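Local structure of putative immunoglobulin-blocking virulence protein (Mycoplasma mycoides subsp. capri, 7ADK) at residues A[175-189]-A[296-310]. The protein probably helps the mycoplasma evade its host by blocking immunoglobulins. Residues are numbered along the deposited sequence; the frame is centred on the assembly and turned at random.
Sequences ILSVKVTDKLKEQVA and FTKIASTSEKYLEKG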
loop_
_atom_site.group_PDB
_atom_site.type_symbol
_atom_site.label_atom_id
_atom_site.label_comp_id
_atom_site.label_asym_id
_atom_site.label_seq_id
_atom_site.Cartn_x
_atom_site.Cartn_y
_atom_site.Cartn_z
ATOM N N ILE A 175 26.323 38.375 -14.320
ATOM C CA ILE A 175 27.589 38.931 -13.808
ATOM C C ILE A 175 28.725 37.939 -14.094
ATOM O O ILE A 175 28.748 36.854 -13.516
ATOM C CB ILE A 175 27.489 39.225 -12.289
ATOM C CG1 ILE A 175 26.417 40.275 -11.920
ATOM C CG2 ILE A 175 28.846 39.697 -11.752
ATOM C CD1 ILE A 175 25.882 40.123 -10.493
ATOM N N LEU A 176 29.681 38.294 -14.953
ATOM C CA LEU A 176 30.831 37.430 -15.242
ATOM C C LEU A 176 31.951 37.564 -14.212
ATOM O O LEU A 176 32.610 36.581 -13.877
ATOM C CB LEU A 176 31.405 37.720 -16.634
ATOM C CG LEU A 176 30.482 37.484 -17.831
ATOM C CD1 LEU A 176 31.359 37.504 -19.081
ATOM C CD2 LEU A 176 29.740 36.155 -17.792
ATOM N N SER A 177 32.206 38.778 -13.727
ATOM C CA SER A 177 33.209 39.070 -12.700
ATOM C C SER A 177 32.930 40.389 -11.979
ATOM O O SER A 177 32.368 41.315 -12.552
ATOM C CB SER A 177 34.600 39.140 -13.318
ATOM O OG SER A 177 35.076 37.868 -13.659
ATOM N N VAL A 178 33.371 40.492 -10.729
ATOM C CA VAL A 178 33.241 41.661 -9.854
ATOM C C VAL A 178 34.604 42.016 -9.273
ATOM O O VAL A 178 35.291 41.147 -8.731
ATOM C CB VAL A 178 32.231 41.357 -8.734
ATOM C CG1 VAL A 178 32.108 42.493 -7.733
ATOM C CG2 VAL A 178 30.848 41.108 -9.315
ATOM N N LYS A 179 35.003 43.293 -9.322
ATOM C CA LYS A 179 36.256 43.750 -8.709
ATOM C C LYS A 179 36.086 43.870 -7.192
ATOM O O LYS A 179 35.675 44.900 -6.672
ATOM C CB LYS A 179 36.726 45.051 -9.375
ATOM C CG LYS A 179 38.079 45.574 -8.866
ATOM C CD LYS A 179 39.267 44.655 -9.145
ATOM C CE LYS A 179 40.530 45.221 -8.534
ATOM N NZ LYS A 179 41.703 44.415 -8.815
ATOM N N VAL A 180 36.376 42.797 -6.469
ATOM C CA VAL A 180 36.370 42.794 -5.004
ATOM C C VAL A 180 37.452 43.725 -4.446
ATOM O O VAL A 180 38.564 43.801 -4.961
ATOM C CB VAL A 180 36.451 41.358 -4.452
ATOM C CG1 VAL A 180 37.787 40.675 -4.719
ATOM C CG2 VAL A 180 36.183 41.329 -2.950
ATOM N N THR A 181 37.130 44.449 -3.383
ATOM C CA THR A 181 38.012 45.402 -2.694
ATOM C C THR A 181 37.864 45.257 -1.185
ATOM O O THR A 181 36.852 44.736 -0.707
ATOM C CB THR A 181 37.703 46.855 -3.092
ATOM O OG1 THR A 181 36.389 47.198 -2.726
ATOM C CG2 THR A 181 37.875 47.150 -4.572
ATOM N N ASP A 182 38.849 45.744 -0.426
ATOM C CA ASP A 182 38.833 45.680 1.039
ATOM C C ASP A 182 37.518 46.258 1.598
ATOM O O ASP A 182 36.838 45.627 2.402
ATOM C CB ASP A 182 40.067 46.402 1.627
ATOM C CG ASP A 182 41.459 45.998 1.092
ATOM O OD1 ASP A 182 42.466 46.264 1.780
ATOM O OD2 ASP A 182 41.584 45.438 -0.010
ATOM N N LYS A 183 37.098 47.421 1.075
ATOM C CA LYS A 183 35.859 48.128 1.451
ATOM C C LYS A 183 34.584 47.298 1.210
ATOM O O LYS A 183 33.681 47.313 2.042
ATOM C CB LYS A 183 35.792 49.492 0.728
ATOM C CG LYS A 183 35.575 50.694 1.657
ATOM C CD LYS A 183 36.794 51.082 2.507
ATOM C CE LYS A 183 37.898 51.743 1.686
ATOM N NZ LYS A 183 39.040 52.158 2.491
ATOM N N LEU A 184 34.511 46.540 0.113
ATOM C CA LEU A 184 33.394 45.637 -0.182
ATOM C C LEU A 184 33.405 44.401 0.712
ATOM O O LEU A 184 32.371 44.048 1.268
ATOM C CB LEU A 184 33.428 45.229 -1.667
ATOM C CG LEU A 184 32.370 44.182 -2.075
ATOM C CD1 LEU A 184 30.946 44.727 -1.980
ATOM C CD2 LEU A 184 32.658 43.746 -3.500
ATOM N N LYS A 185 34.539 43.703 0.837
ATOM C CA LYS A 185 34.531 42.414 1.555
ATOM C C LYS A 185 34.350 42.559 3.065
ATOM O O LYS A 185 33.753 41.689 3.683
ATOM C CB LYS A 185 35.702 41.519 1.142
ATOM C CG LYS A 185 37.081 41.977 1.604
ATOM C CD LYS A 185 38.145 41.123 0.915
ATOM C CE LYS A 185 39.547 41.429 1.433
ATOM N NZ LYS A 185 40.570 40.796 0.584
ATOM N N GLU A 186 34.722 43.695 3.649
ATOM C CA GLU A 186 34.376 44.019 5.037
ATOM C C GLU A 186 32.915 44.454 5.223
ATOM O O GLU A 186 32.326 44.178 6.265
ATOM C CB GLU A 186 35.355 45.056 5.600
ATOM C CG GLU A 186 36.822 44.602 5.619
ATOM C CD GLU A 186 37.050 43.145 6.027
ATOM O OE1 GLU A 186 37.918 42.476 5.431
ATOM O OE2 GLU A 186 36.367 42.671 6.951
ATOM N N GLN A 187 32.273 45.041 4.210
ATOM C CA GLN A 187 30.816 45.223 4.221
ATOM C C GLN A 187 30.088 43.873 4.169
ATOM O O GLN A 187 29.133 43.647 4.911
ATOM C CB GLN A 187 30.392 46.143 3.067
ATOM C CG GLN A 187 28.881 46.303 2.872
ATOM C CD GLN A 187 28.186 47.148 3.921
ATOM O OE1 GLN A 187 28.603 47.274 5.057
ATOM N NE2 GLN A 187 27.097 47.775 3.576
ATOM N N VAL A 188 30.553 42.949 3.326
ATOM C CA VAL A 188 29.998 41.590 3.241
ATOM C C VAL A 188 30.235 40.795 4.531
ATOM O O VAL A 188 29.381 39.996 4.906
ATOM C CB VAL A 188 30.541 40.877 1.985
ATOM C CG1 VAL A 188 30.237 39.381 1.916
ATOM C CG2 VAL A 188 29.923 41.533 0.743
ATOM N N ALA A 189 31.331 41.052 5.253
ATOM C CA ALA A 189 31.586 40.496 6.583
ATOM C C ALA A 189 30.572 40.992 7.625
ATOM O O ALA A 189 29.909 40.182 8.268
ATOM C CB ALA A 189 33.018 40.830 7.013
ATOM N N PHE A 296 35.844 39.636 13.830
ATOM C CA PHE A 296 35.445 38.806 12.686
ATOM C C PHE A 296 35.490 39.496 11.317
ATOM O O PHE A 296 34.996 38.957 10.334
ATOM C CB PHE A 296 34.115 38.125 13.003
ATOM C CG PHE A 296 34.207 37.136 14.139
ATOM C CD1 PHE A 296 34.772 35.874 13.907
ATOM C CD2 PHE A 296 33.769 37.482 15.427
ATOM C CE1 PHE A 296 34.899 34.964 14.965
ATOM C CE2 PHE A 296 33.876 36.563 16.480
ATOM C CZ PHE A 296 34.444 35.300 16.249
ATOM N N THR A 297 36.152 40.643 11.199
ATOM C CA THR A 297 36.435 41.341 9.925
ATOM C C THR A 297 37.497 40.629 9.050
ATOM O O THR A 297 38.523 41.212 8.690
ATOM C CB THR A 297 36.835 42.801 10.212
ATOM O OG1 THR A 297 37.937 42.825 11.087
ATOM C CG2 THR A 297 35.718 43.622 10.847
ATOM N N LYS A 298 37.308 39.334 8.750
ATOM C CA LYS A 298 38.064 38.556 7.740
ATOM C C LYS A 298 37.137 37.573 7.022
ATOM O O LYS A 298 36.374 36.867 7.675
ATOM C CB LYS A 298 39.263 37.801 8.356
ATOM C CG LYS A 298 40.397 38.743 8.777
ATOM C CD LYS A 298 41.645 37.993 9.258
ATOM C CE LYS A 298 42.808 38.941 9.599
ATOM N NZ LYS A 298 42.480 39.901 10.683
ATOM N N ILE A 299 37.249 37.475 5.697
ATOM C CA ILE A 299 36.491 36.541 4.840
ATOM C C ILE A 299 37.365 35.344 4.433
ATOM O O ILE A 299 38.534 35.508 4.086
ATOM C CB ILE A 299 35.917 37.265 3.600
ATOM C CG1 ILE A 299 34.896 38.364 3.949
ATOM C CG2 ILE A 299 35.276 36.287 2.601
ATOM C CD1 ILE A 299 33.682 37.916 4.768
ATOM N N ALA A 300 36.800 34.140 4.471
ATOM C CA ALA A 300 37.450 32.881 4.111
ATOM C C ALA A 300 37.698 32.703 2.598
ATOM O O ALA A 300 37.003 33.266 1.753
ATOM C CB ALA A 300 36.607 31.738 4.665
ATOM N N SER A 301 38.691 31.877 2.255
ATOM C CA SER A 301 39.275 31.782 0.909
ATOM C C SER A 301 38.287 31.367 -0.186
ATOM O O SER A 301 38.365 31.872 -1.297
ATOM C CB SER A 301 40.447 30.792 0.963
ATOM O OG SER A 301 41.245 30.817 -0.199
ATOM N N THR A 302 37.351 30.466 0.103
ATOM C CA THR A 302 36.327 30.015 -0.853
ATOM C C THR A 302 35.242 31.066 -1.039
ATOM O O THR A 302 34.947 31.461 -2.160
ATOM C CB THR A 302 35.693 28.702 -0.383
ATOM O OG1 THR A 302 35.202 28.860 0.924
ATOM C CG2 THR A 302 36.693 27.552 -0.369
ATOM N N SER A 303 34.689 31.594 0.053
ATOM C CA SER A 303 33.670 32.643 0.018
ATOM C C SER A 303 34.149 33.971 -0.579
ATOM O O SER A 303 33.326 34.763 -1.021
ATOM C CB SER A 303 33.096 32.850 1.410
ATOM O OG SER A 303 32.331 31.723 1.760
ATOM N N GLU A 304 35.455 34.222 -0.675
ATOM C CA GLU A 304 35.989 35.340 -1.458
ATOM C C GLU A 304 35.884 35.127 -2.984
ATOM O O GLU A 304 35.628 36.074 -3.722
ATOM C CB GLU A 304 37.429 35.604 -1.014
ATOM C CG GLU A 304 38.038 36.866 -1.603
ATOM C CD GLU A 304 39.386 37.198 -0.966
ATOM O OE1 GLU A 304 39.549 38.323 -0.439
ATOM O OE2 GLU A 304 40.296 36.344 -0.995
ATOM N N LYS A 305 36.007 33.892 -3.482
ATOM C CA LYS A 305 35.851 33.603 -4.920
ATOM C C LYS A 305 34.400 33.670 -5.399
ATOM O O LYS A 305 34.136 34.193 -6.472
ATOM C CB LYS A 305 36.594 32.311 -5.322
ATOM C CG LYS A 305 35.782 31.010 -5.381
ATOM C CD LYS A 305 36.690 29.792 -5.514
ATOM C CE LYS A 305 35.950 28.462 -5.526
ATOM N NZ LYS A 305 35.251 28.200 -6.775
ATOM N N TYR A 306 33.424 33.284 -4.585
ATOM C CA TYR A 306 32.010 33.529 -4.898
ATOM C C TYR A 306 31.666 35.028 -4.944
ATOM O O TYR A 306 30.893 35.466 -5.794
ATOM C CB TYR A 306 31.118 32.779 -3.920
ATOM C CG TYR A 306 31.008 31.296 -4.188
ATOM C CD1 TYR A 306 32.019 30.422 -3.776
ATOM C CD2 TYR A 306 29.873 30.779 -4.831
ATOM C CE1 TYR A 306 31.891 29.042 -3.980
ATOM C CE2 TYR A 306 29.741 29.400 -5.034
ATOM C CZ TYR A 306 30.744 28.526 -4.597
ATOM O OH TYR A 306 30.593 27.199 -4.776
ATOM N N LEU A 307 32.302 35.844 -4.106
ATOM C CA LEU A 307 32.202 37.296 -4.168
ATOM C C LEU A 307 32.807 37.883 -5.460
ATOM O O LEU A 307 32.214 38.803 -6.015
ATOM C CB LEU A 307 32.818 37.872 -2.883
ATOM C CG LEU A 307 32.751 39.395 -2.731
ATOM C CD1 LEU A 307 31.314 39.897 -2.726
ATOM C CD2 LEU A 307 33.393 39.805 -1.408
ATOM N N GLU A 308 33.908 37.331 -5.993
ATOM C CA GLU A 308 34.421 37.667 -7.339
ATOM C C GLU A 308 33.459 37.280 -8.484
ATOM O O GLU A 308 33.392 37.989 -9.484
ATOM C CB GLU A 308 35.792 37.022 -7.580
ATOM C CG GLU A 308 36.916 37.636 -6.747
ATOM C CD GLU A 308 38.257 36.903 -6.865
ATOM O OE1 GLU A 308 38.312 35.726 -7.269
ATOM O OE2 GLU A 308 39.300 37.511 -6.561
ATOM N N LYS A 309 32.664 36.212 -8.339
ATOM C CA LYS A 309 31.526 35.884 -9.226
ATOM C C LYS A 309 30.285 36.756 -8.976
ATOM O O LYS A 309 29.314 36.661 -9.718
ATOM C CB LYS A 309 31.182 34.391 -9.116
ATOM C CG LYS A 309 32.227 33.478 -9.762
ATOM C CD LYS A 309 32.017 31.993 -9.475
ATOM C CE LYS A 309 30.700 31.458 -9.985
ATOM N NZ LYS A 309 30.556 30.020 -9.793
ATOM N N GLY A 310 30.317 37.626 -7.968
ATOM C CA GLY A 310 29.258 38.576 -7.626
ATOM C C GLY A 310 28.139 38.055 -6.723
ATOM O O GLY A 310 27.109 38.718 -6.616
#
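A strand edge is bound here by the end of a helix: Val178 N donates to Glu308 O at 2.8 Å. The bond is bent, 139° at the hydrogen. Strand 174-178 is an outer strand of a three-stranded antiparallel sheet, and its other side pairs with strand 138-144. Helix 301-308 finishes in a Schellman motif, with Gly310 at positive phi. Val178 CG2 rests on Gly310 CA at 3.4 Å, against the turn that closes the helix.

Leu307 buries more surface in the contact than any other residue. Its CG lies anti to the backbone N (chi1 -177°), and from there the two methyls meet different residues of 180-188. CD2 meets Val180 CG2 at 3.5 Å, the two side chains crossing at about a right angle, and also touches Lys185 CB. CD1 lies beside Leu184 CD2 and Val188 CG2, the leucine running past both side chains in the opposite direction.

The axes of 182-189 and 301-308 run at 114° to each other. Ile299, in the chain leading into helix 301-308, packs on helix 182-194. Its CD1 sits 3.7 Å from Ala189 CB, and both side chains also touch Ile326 of strand 326-332.

A salt bridge ties the helices at their flank. Beyond CG the Lys185 and Glu304 chains are both extended, and Lys185 NZ reaches Glu304 OE1 at 2.9 Å, nearly along its C-O axis.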